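Long-range contacts in BauA (Acinetobacter baumannii, PDB 6HCP), which probably carries iron across the outer membrane as a TonB-dependent receptor for ferric preacinetobactin: residues M303-Y308 and G351-F356; Q364-A369 and G424-L429. All coordinates share one frame; numbering follows the deposited sequence.

Contact 1: M303-Y308 and G351-F356; sequences MAYAAY and GFKGKF. With C8E ((hydroxyethyloxy)tri(ethyloxy)octane), chain B.
The phenol ring of Tyr305 lies over the backbone of Gly351, on two neighbouring strands of the transmembrane beta-barrel of a TonB-dependent receptor. The strand axes approach to 4.7 Å, and their directions differ by 152°, so the pairing is antiparallel. Gly351 N sits 3.6 Å above the plane of the Tyr305 ring, over its centre, and Gly351 CA makes a CH-pi contact with the same face, 28° off the ring normal. The ring thus lies directly on the Gly351 main chain. Tyr305 CG is held between its own backbone N and carbonyl carbon (chi1 75°), while Tyr305 OH is hydrogen-bonded to Asp349 OD1. The pair is also locked through the main chain: Tyr305 N donates to Gly351 O at 3.0 Å, and Gly351 N donates back to Tyr305 O.

Met303 and Lys353 share this side of the sheet with Tyr305. Their side chains run alongside each other in the same direction, with Met303 CG 3.8 Å from Lys353 CB. Lys353 is extended beyond CG, and its CE reaches within 4.0 Å of Tyr305 CE2, approaching the ring obliquely.

The opposite side carries Ala304 and Phe352, a non-hydrogen-bonded pair whose Phe352 ring meets detergent. Ala304 CB meets Phe352 CE1 at 3.7 Å, and across the ring Phe352 CE2 lies 3.5 Å from C10 of the bound C8E.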
ATOM      1  N   MET A 303      32.707  40.948 -27.193  1.00 33.76           N
ATOM      2  CA  MET A 303      33.198  40.253 -26.010  1.00 37.19           C
ATOM      3  C   MET A 303      33.921  38.977 -26.444  1.00 31.49           C
ATOM      4  O   MET A 303      33.614  38.409 -27.485  1.00 35.53           O
ATOM      5  CB  MET A 303      32.039  39.927 -25.055  1.00 35.67           C
ATOM      6  CG  MET A 303      31.194  38.751 -25.490  1.00 60.72           C
ATOM      7  SD  MET A 303      31.347  37.342 -24.357  1.00 80.34           S
ATOM      8  CE  MET A 303      30.712  38.107 -22.869  1.00 35.58           C
ATOM      9  N   ALA A 304      34.921  38.577 -25.662  1.00 32.36           N
ATOM     10  CA  ALA A 304      35.588  37.306 -25.839  1.00 34.98           C
ATOM     11  C   ALA A 304      35.226  36.397 -24.664  1.00 36.82           C
ATOM     12  O   ALA A 304      35.002  36.874 -23.549  1.00 36.19           O
ATOM     13  CB  ALA A 304      37.081  37.482 -25.934  1.00 35.40           C
ATOM     14  N   TYR A 305      35.345  35.089 -24.896  1.00 36.08           N
ATOM     15  CA  TYR A 305      35.187  34.108 -23.841  1.00 34.86           C
ATOM     16  C   TYR A 305      36.090  32.914 -24.133  1.00 33.87           C
ATOM     17  O   TYR A 305      36.454  32.653 -25.276  1.00 31.10           O
ATOM     18  CB  TYR A 305      33.721  33.693 -23.705  1.00 32.80           C
ATOM     19  CG  TYR A 305      33.238  32.764 -24.797  1.00 33.14           C
ATOM     20  CD1 TYR A 305      33.372  31.394 -24.673  1.00 34.38           C
ATOM     21  CD2 TYR A 305      32.634  33.247 -25.940  1.00 36.44           C
ATOM     22  CE1 TYR A 305      32.967  30.534 -25.680  1.00 34.57           C
ATOM     23  CE2 TYR A 305      32.187  32.399 -26.943  1.00 37.63           C
ATOM     24  CZ  TYR A 305      32.348  31.033 -26.806  1.00 34.61           C
ATOM     25  OH  TYR A 305      31.920  30.177 -27.780  1.00 40.10           O
ATOM     26  N   ALA A 306      36.478  32.227 -23.059  1.00 33.20           N
ATOM     27  CA  ALA A 306      37.191  30.986 -23.167  1.00 36.01           C
ATOM     28  C   ALA A 306      36.752  30.074 -22.024  1.00 40.14           C
ATOM     29  O   ALA A 306      36.582  30.533 -20.883  1.00 32.77           O
ATOM     30  CB  ALA A 306      38.675  31.233 -23.132  1.00 36.51           C
ATOM     31  N   ALA A 307      36.642  28.785 -22.342  1.00 32.93           N
ATOM     32  CA  ALA A 307      36.329  27.726 -21.364  1.00 32.93           C
ATOM     33  C   ALA A 307      37.273  26.551 -21.603  1.00 32.99           C
ATOM     34  O   ALA A 307      37.571  26.211 -22.739  1.00 33.60           O
ATOM     35  CB  ALA A 307      34.884  27.313 -21.511  1.00 30.15           C
ATOM     36  N   TYR A 308      37.826  26.020 -20.512  1.00 28.41           N
ATOM     37  CA  TYR A 308      38.652  24.866 -20.516  1.00 29.82           C
ATOM     38  C   TYR A 308      38.218  23.961 -19.363  1.00 29.93           C
ATOM     39  O   TYR A 308      37.974  24.435 -18.251  1.00 32.35           O
ATOM     40  CB  TYR A 308      40.131  25.226 -20.333  1.00 36.41           C
ATOM     41  CG  TYR A 308      41.035  24.020 -20.251  1.00 43.21           C
ATOM     42  CD1 TYR A 308      41.374  23.311 -21.399  1.00 48.73           C
ATOM     43  CD2 TYR A 308      41.438  23.498 -19.029  1.00 47.07           C
ATOM     44  CE1 TYR A 308      42.157  22.168 -21.340  1.00 46.22           C
ATOM     45  CE2 TYR A 308      42.221  22.354 -18.952  1.00 43.99           C
ATOM     46  CZ  TYR A 308      42.586  21.691 -20.114  1.00 49.19           C
ATOM     47  OH  TYR A 308      43.309  20.537 -20.069  1.00 54.95           O
ATOM     48  N   GLY A 351      35.716  31.807 -28.046  1.00 30.87           N
ATOM     49  CA  GLY A 351      35.191  32.556 -29.151  1.00 33.67           C
ATOM     50  C   GLY A 351      34.961  34.021 -28.826  1.00 29.77           C
ATOM     51  O   GLY A 351      35.425  34.540 -27.816  1.00 29.66           O
ATOM     52  N   PHE A 352      34.208  34.646 -29.723  1.00 29.03           N
ATOM     53  CA  PHE A 352      33.832  36.014 -29.642  1.00 32.84           C
ATOM     54  C   PHE A 352      32.334  36.088 -29.879  1.00 32.74           C
ATOM     55  O   PHE A 352      31.791  35.331 -30.686  1.00 32.05           O
ATOM     56  CB  PHE A 352      34.556  36.850 -30.703  1.00 31.38           C
ATOM     57  CG  PHE A 352      36.048  36.953 -30.500  1.00 34.38           C
ATOM     58  CD1 PHE A 352      36.590  37.938 -29.692  1.00 43.52           C
ATOM     59  CD2 PHE A 352      36.905  36.044 -31.092  1.00 43.00           C
ATOM     60  CE1 PHE A 352      37.960  38.016 -29.481  1.00 40.85           C
ATOM     61  CE2 PHE A 352      38.272  36.109 -30.862  1.00 44.69           C
ATOM     62  CZ  PHE A 352      38.791  37.072 -30.030  1.00 38.61           C
ATOM     63  N   LYS A 353      31.718  37.111 -29.286  1.00 31.19           N
ATOM     64  CA  LYS A 353      30.353  37.471 -29.569  1.00 32.53           C
ATOM     65  C   LYS A 353      30.310  38.983 -29.796  1.00 31.72           C
ATOM     66  O   LYS A 353      31.011  39.713 -29.113  1.00 35.20           O
ATOM     67  CB  LYS A 353      29.427  37.123 -28.397  1.00 38.54           C
ATOM     68  CG  LYS A 353      29.392  35.658 -27.996  1.00 46.95           C
ATOM     69  CD  LYS A 353      28.465  35.344 -26.826  1.00 50.96           C
ATOM     70  CE  LYS A 353      28.438  33.860 -26.516  1.00 67.38           C
ATOM     71  NZ  LYS A 353      27.401  33.515 -25.515  1.00 84.27           N
ATOM     72  N   GLY A 354      29.386  39.436 -30.632  1.00 32.27           N
ATOM     73  CA  GLY A 354      29.285  40.858 -30.905  1.00 37.60           C
ATOM     74  C   GLY A 354      27.928  41.256 -31.431  1.00 35.89           C
ATOM     75  O   GLY A 354      27.085  40.406 -31.696  1.00 34.47           O
ATOM     76  N   LYS A 355      27.787  42.562 -31.706  1.00 31.86           N
ATOM     77  CA  LYS A 355      26.562  43.138 -32.216  1.00 29.90           C
ATOM     78  C   LYS A 355      26.891  44.285 -33.177  1.00 30.53           C
ATOM     79  O   LYS A 355      27.920  44.951 -33.015  1.00 36.36           O
ATOM     80  CB  LYS A 355      25.718  43.696 -31.071  1.00 37.07           C
ATOM     81  CG  LYS A 355      25.284  42.677 -30.031  1.00 52.06           C
ATOM     82  CD  LYS A 355      24.504  43.287 -28.886  1.00 56.15           C
ATOM     83  CE  LYS A 355      24.256  42.275 -27.788  1.00 67.24           C
ATOM     84  NZ  LYS A 355      23.498  42.868 -26.664  1.00 90.01           N
ATOM     85  N   PHE A 356      26.020  44.467 -34.167  1.00 32.48           N
ATOM     86  CA  PHE A 356      26.060  45.598 -35.080  1.00 34.49           C
ATOM     87  C   PHE A 356      24.672  45.735 -35.692  1.00 35.77           C
ATOM     88  O   PHE A 356      23.808  44.877 -35.485  1.00 35.09           O
ATOM     89  CB  PHE A 356      27.158  45.428 -36.141  1.00 34.30           C
ATOM     90  CG  PHE A 356      26.982  44.234 -37.053  1.00 30.35           C
ATOM     91  CD1 PHE A 356      26.250  44.328 -38.220  1.00 31.95           C
ATOM     92  CD2 PHE A 356      27.618  43.033 -36.770  1.00 33.70           C
ATOM     93  CE1 PHE A 356      26.063  43.220 -39.032  1.00 30.72           C
ATOM     94  CE2 PHE A 356      27.495  41.944 -37.619  1.00 30.14           C
ATOM     95  CZ  PHE A 356      26.692  42.029 -38.731  1.00 30.37           C
TER
HETATM   96  C1  C8E B 829      34.722  30.297 -38.020  1.00 48.93           C
HETATM   97  C2  C8E B 829      35.566  31.266 -37.225  1.00 52.16           C
HETATM   98  C3  C8E B 829      36.181  30.642 -35.980  1.00 53.07           C
HETATM   99  C4  C8E B 829      36.429  31.682 -34.880  1.00 60.96           C
HETATM  100  C5  C8E B 829      37.402  31.172 -33.817  1.00 54.26           C
HETATM  101  C6  C8E B 829      37.441  32.038 -32.575  1.00 47.32           C
HETATM  102  C7  C8E B 829      38.530  31.534 -31.633  1.00 53.96           C
HETATM  103  C8  C8E B 829      39.284  32.673 -30.956  1.00 67.37           C
HETATM  104  O9  C8E B 829      39.590  32.396 -29.584  1.00 71.65           O
HETATM  105  C10 C8E B 829      39.354  33.544 -28.763  1.00 58.61           C
HETATM  106  C11 C8E B 829      40.186  33.477 -27.502  1.00 62.25           C
HETATM  107  O12 C8E B 829      39.502  34.243 -26.525  1.00 64.56           O

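Contact 2: Q364-A369 and G424-L429; sequences QWVANA and GLADTL. With C8E ((hydroxyethyloxy)tri(ethyloxy)octane), chain B.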
ATOM      1  N   GLN A 364      23.264  40.000 -33.947  1.00 27.62           N
ATOM      2  CA  GLN A 364      23.980  39.437 -32.810  1.00 30.96           C
ATOM      3  C   GLN A 364      24.646  38.147 -33.287  1.00 28.15           C
ATOM      4  O   GLN A 364      23.943  37.265 -33.781  1.00 30.30           O
ATOM      5  CB  GLN A 364      22.995  39.067 -31.698  1.00 37.69           C
ATOM      6  CG  GLN A 364      23.366  39.522 -30.303  1.00 59.13           C
ATOM      7  CD  GLN A 364      22.141  39.376 -29.427  1.00 70.38           C
ATOM      8  OE1 GLN A 364      21.351  40.304 -29.283  1.00 73.32           O
ATOM      9  NE2 GLN A 364      21.822  38.136 -29.099  1.00 54.34           N
ATOM     10  N   TRP A 365      25.975  38.099 -33.230  1.00 30.49           N
ATOM     11  CA  TRP A 365      26.722  37.026 -33.851  1.00 30.03           C
ATOM     12  C   TRP A 365      27.638  36.390 -32.814  1.00 31.94           C
ATOM     13  O   TRP A 365      27.993  37.004 -31.805  1.00 30.94           O
ATOM     14  CB  TRP A 365      27.513  37.521 -35.076  1.00 30.95           C
ATOM     15  CG  TRP A 365      28.518  38.578 -34.721  1.00 29.64           C
ATOM     16  CD1 TRP A 365      28.304  39.926 -34.727  1.00 33.05           C
ATOM     17  CD2 TRP A 365      29.869  38.387 -34.276  1.00 29.82           C
ATOM     18  NE1 TRP A 365      29.425  40.578 -34.297  1.00 28.86           N
ATOM     19  CE2 TRP A 365      30.399  39.665 -34.004  1.00 31.69           C
ATOM     20  CE3 TRP A 365      30.683  37.268 -34.071  1.00 28.79           C
ATOM     21  CZ2 TRP A 365      31.707  39.857 -33.566  1.00 34.14           C
ATOM     22  CZ3 TRP A 365      31.967  37.456 -33.603  1.00 30.66           C
ATOM     23  CH2 TRP A 365      32.469  38.732 -33.341  1.00 32.12           C
ATOM     24  N   VAL A 366      28.086  35.169 -33.136  1.00 27.12           N
ATOM     25  CA  VAL A 366      29.040  34.463 -32.347  1.00 25.42           C
ATOM     26  C   VAL A 366      29.927  33.624 -33.277  1.00 27.37           C
ATOM     27  O   VAL A 366      29.462  33.109 -34.287  1.00 30.03           O
ATOM     28  CB  VAL A 366      28.329  33.571 -31.304  1.00 26.79           C
ATOM     29  CG1 VAL A 366      27.284  32.677 -31.948  1.00 29.55           C
ATOM     30  CG2 VAL A 366      29.316  32.749 -30.493  1.00 28.13           C
ATOM     31  N   ALA A 367      31.195  33.494 -32.892  1.00 30.86           N
ATOM     32  CA  ALA A 367      32.134  32.639 -33.593  1.00 33.81           C
ATOM     33  C   ALA A 367      32.954  31.902 -32.544  1.00 29.26           C
ATOM     34  O   ALA A 367      33.461  32.516 -31.619  1.00 30.42           O
ATOM     35  CB  ALA A 367      33.028  33.440 -34.512  1.00 33.34           C
ATOM     36  N   ASN A 368      33.148  30.590 -32.742  1.00 26.55           N
ATOM     37  CA  ASN A 368      33.875  29.844 -31.750  1.00 25.54           C
ATOM     38  C   ASN A 368      34.691  28.721 -32.383  1.00 25.66           C
ATOM     39  O   ASN A 368      34.573  28.408 -33.580  1.00 26.44           O
ATOM     40  CB  ASN A 368      32.938  29.333 -30.643  1.00 26.53           C
ATOM     41  CG  ASN A 368      32.144  28.102 -31.036  1.00 29.94           C
ATOM     42  OD1 ASN A 368      31.871  27.885 -32.216  1.00 26.77           O
ATOM     43  ND2 ASN A 368      31.695  27.343 -30.039  1.00 27.31           N
ATOM     44  N   ALA A 369      35.598  28.208 -31.556  1.00 27.10           N
ATOM     45  CA  ALA A 369      36.390  27.037 -31.813  1.00 30.98           C
ATOM     46  C   ALA A 369      36.278  26.111 -30.606  1.00 29.98           C
ATOM     47  O   ALA A 369      36.346  26.588 -29.466  1.00 30.28           O
ATOM     48  CB  ALA A 369      37.828  27.441 -32.052  1.00 32.71           C
ATOM     49  N   GLY A 424      32.802  27.329 -35.601  1.00 26.87           N
ATOM     50  CA  GLY A 424      31.454  27.671 -35.915  1.00 27.12           C
ATOM     51  C   GLY A 424      31.209  29.171 -35.938  1.00 23.38           C
ATOM     52  O   GLY A 424      31.954  29.953 -35.342  1.00 28.07           O
ATOM     53  N   LEU A 425      30.173  29.559 -36.686  1.00 26.24           N
ATOM     54  CA  LEU A 425      29.775  30.953 -36.842  1.00 30.14           C
ATOM     55  C   LEU A 425      28.256  30.997 -36.969  1.00 28.85           C
ATOM     56  O   LEU A 425      27.676  30.225 -37.728  1.00 29.52           O
ATOM     57  CB  LEU A 425      30.459  31.533 -38.088  1.00 32.26           C
ATOM     58  CG  LEU A 425      30.110  32.974 -38.457  1.00 35.18           C
ATOM     59  CD1 LEU A 425      30.609  33.948 -37.392  1.00 33.63           C
ATOM     60  CD2 LEU A 425      30.706  33.331 -39.804  1.00 32.00           C
ATOM     61  N   ALA A 426      27.627  31.967 -36.283  1.00 26.99           N
ATOM     62  CA  ALA A 426      26.214  32.225 -36.467  1.00 27.88           C
ATOM     63  C   ALA A 426      25.909  33.715 -36.281  1.00 23.81           C
ATOM     64  O   ALA A 426      26.588  34.407 -35.548  1.00 26.92           O
ATOM     65  CB  ALA A 426      25.367  31.398 -35.521  1.00 29.31           C
ATOM     66  N   ASP A 427      24.852  34.145 -36.969  1.00 30.76           N
ATOM     67  CA  ASP A 427      24.313  35.487 -36.840  1.00 32.21           C
ATOM     68  C   ASP A 427      22.805  35.371 -36.666  1.00 32.11           C
ATOM     69  O   ASP A 427      22.151  34.605 -37.389  1.00 30.33           O
ATOM     70  CB  ASP A 427      24.634  36.330 -38.078  1.00 32.52           C
ATOM     71  CG  ASP A 427      24.266  37.812 -37.966  1.00 37.29           C
ATOM     72  OD1 ASP A 427      24.145  38.319 -36.818  1.00 38.25           O
ATOM     73  OD2 ASP A 427      24.230  38.480 -39.036  1.00 33.82           O
ATOM     74  N   THR A 428      22.273  36.150 -35.715  1.00 30.61           N
ATOM     75  CA  THR A 428      20.848  36.320 -35.568  1.00 29.81           C
ATOM     76  C   THR A 428      20.500  37.755 -35.997  1.00 27.56           C
ATOM     77  O   THR A 428      20.985  38.705 -35.404  1.00 31.52           O
ATOM     78  CB  THR A 428      20.368  36.057 -34.130  1.00 33.30           C
ATOM     79  OG1 THR A 428      20.671  34.718 -33.736  1.00 31.58           O
ATOM     80  CG2 THR A 428      18.878  36.271 -33.985  1.00 35.19           C
ATOM     81  N   LEU A 429      19.705  37.857 -37.062  1.00 32.63           N
ATOM     82  CA  LEU A 429      19.223  39.098 -37.607  1.00 30.42           C
ATOM     83  C   LEU A 429      17.825  39.347 -37.039  1.00 32.05           C
ATOM     84  O   LEU A 429      16.934  38.530 -37.283  1.00 33.38           O
ATOM     85  CB  LEU A 429      19.168  38.992 -39.131  1.00 33.13           C
ATOM     86  CG  LEU A 429      20.502  38.836 -39.860  1.00 34.03           C
ATOM     87  CD1 LEU A 429      21.017  37.407 -39.775  1.00 39.51           C
ATOM     88  CD2 LEU A 429      20.341  39.216 -41.311  1.00 35.13           C
TER
HETATM   89  C1  C8E B 829      34.722  30.297 -38.020  1.00 48.93           C
HETATM   90  C2  C8E B 829      35.566  31.266 -37.225  1.00 52.16           C
HETATM   91  C3  C8E B 829      36.181  30.642 -35.980  1.00 53.07           C
HETATM   92  C4  C8E B 829      36.429  31.682 -34.880  1.00 60.96           C
HETATM   93  C5  C8E B 829      37.402  31.172 -33.817  1.00 54.26           C
HETATM   94  C6  C8E B 829      37.441  32.038 -32.575  1.00 47.32           C
HETATM   95  C7  C8E B 829      38.530  31.534 -31.633  1.00 53.96           C
HETATM   96  C8  C8E B 829      39.284  32.673 -30.956  1.00 67.37           C
HETATM   97  O9  C8E B 829      39.590  32.396 -29.584  1.00 71.65           O
HETATM   98  C10 C8E B 829      39.354  33.544 -28.763  1.00 58.61           C
HETATM   99  C11 C8E B 829      40.186  33.477 -27.502  1.00 62.25           C
HETATM  100  O12 C8E B 829      39.502  34.243 -26.525  1.00 64.56           O
HETATM  101  O   HOH W   1      23.388  34.733 -32.862  1.00 61.82           O
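Asp427 OD1 comes within 3.2 Å of the backbone O of Gln364, an approach of two acceptors that is not a hydrogen bond. Asp427 CG is anti to the backbone N (chi1 -172°), and the other carboxylate oxygen, OD2, is hydrogen-bonded to His363 ND1. Gln364 O itself takes two bonds: Thr428 N donates to it at 2.8 Å, nearly straight at 171°, and a water donates at 2.8 Å. That water also hydrogen-bonds Thr428 OG1 at 2.9 Å, bridging the strands beside their backbone ladder; the hydroxyl has a further partner in Thr439.

The ladder is regular antiparallel barrel pairing, with Gln364-Thr428, Val366-Ala426 and Asn368-Gly424 as hydrogen-bonded pairs. On their side, Val366, Asn368 and Ala426 touch Phe51 in a loop, consistent with a face turned to the barrel interior. Asn368 OD1 lies 3.7 Å from Gly424 CA and is hydrogen-bonded to Arg443 NH1, and Asn368 ND2 to Asp349 OD1.

Trp365, Ala367, Leu425 and Asp427 occupy the other face. Leu425 CD1 packs alongside Ala367 CB at 3.8 Å, and the same CB lies 3.8 Å from C8E C4, as expected of a surface that meets lipid.

Asn368 and Thr428 thus find polar partners on one side; Ala367 and Leu425 meet detergent on the other. The Gln364 carbonyl may make negative charge at Asp427 OD1 costlier, which Gln364 N, 3.4 Å from OD1, and His363 at OD2 could ease.

From the N terminus, strand 302-318 enters contact 1 near its start, and the chain goes out through 320-325 before 331-358 returns to close that loop at 351-356. A short turn then leads into strand 361-381, which enters contact 2; a second excursion, including 391-394, ends when strand 412-431 brings 424-429 back against 364-369. The two loops are therefore in series, neither nested nor crossed, and their centres lie 9 Å apart. Strands 331-358 and 361-381 join them: Phe352 O and Ala367 N, 2.9 Å apart, probably hydrogen-bond, and Tyr305 packs on Asn368. Together they tie four consecutive barrel strands into one wall, with C8E touching both contacts.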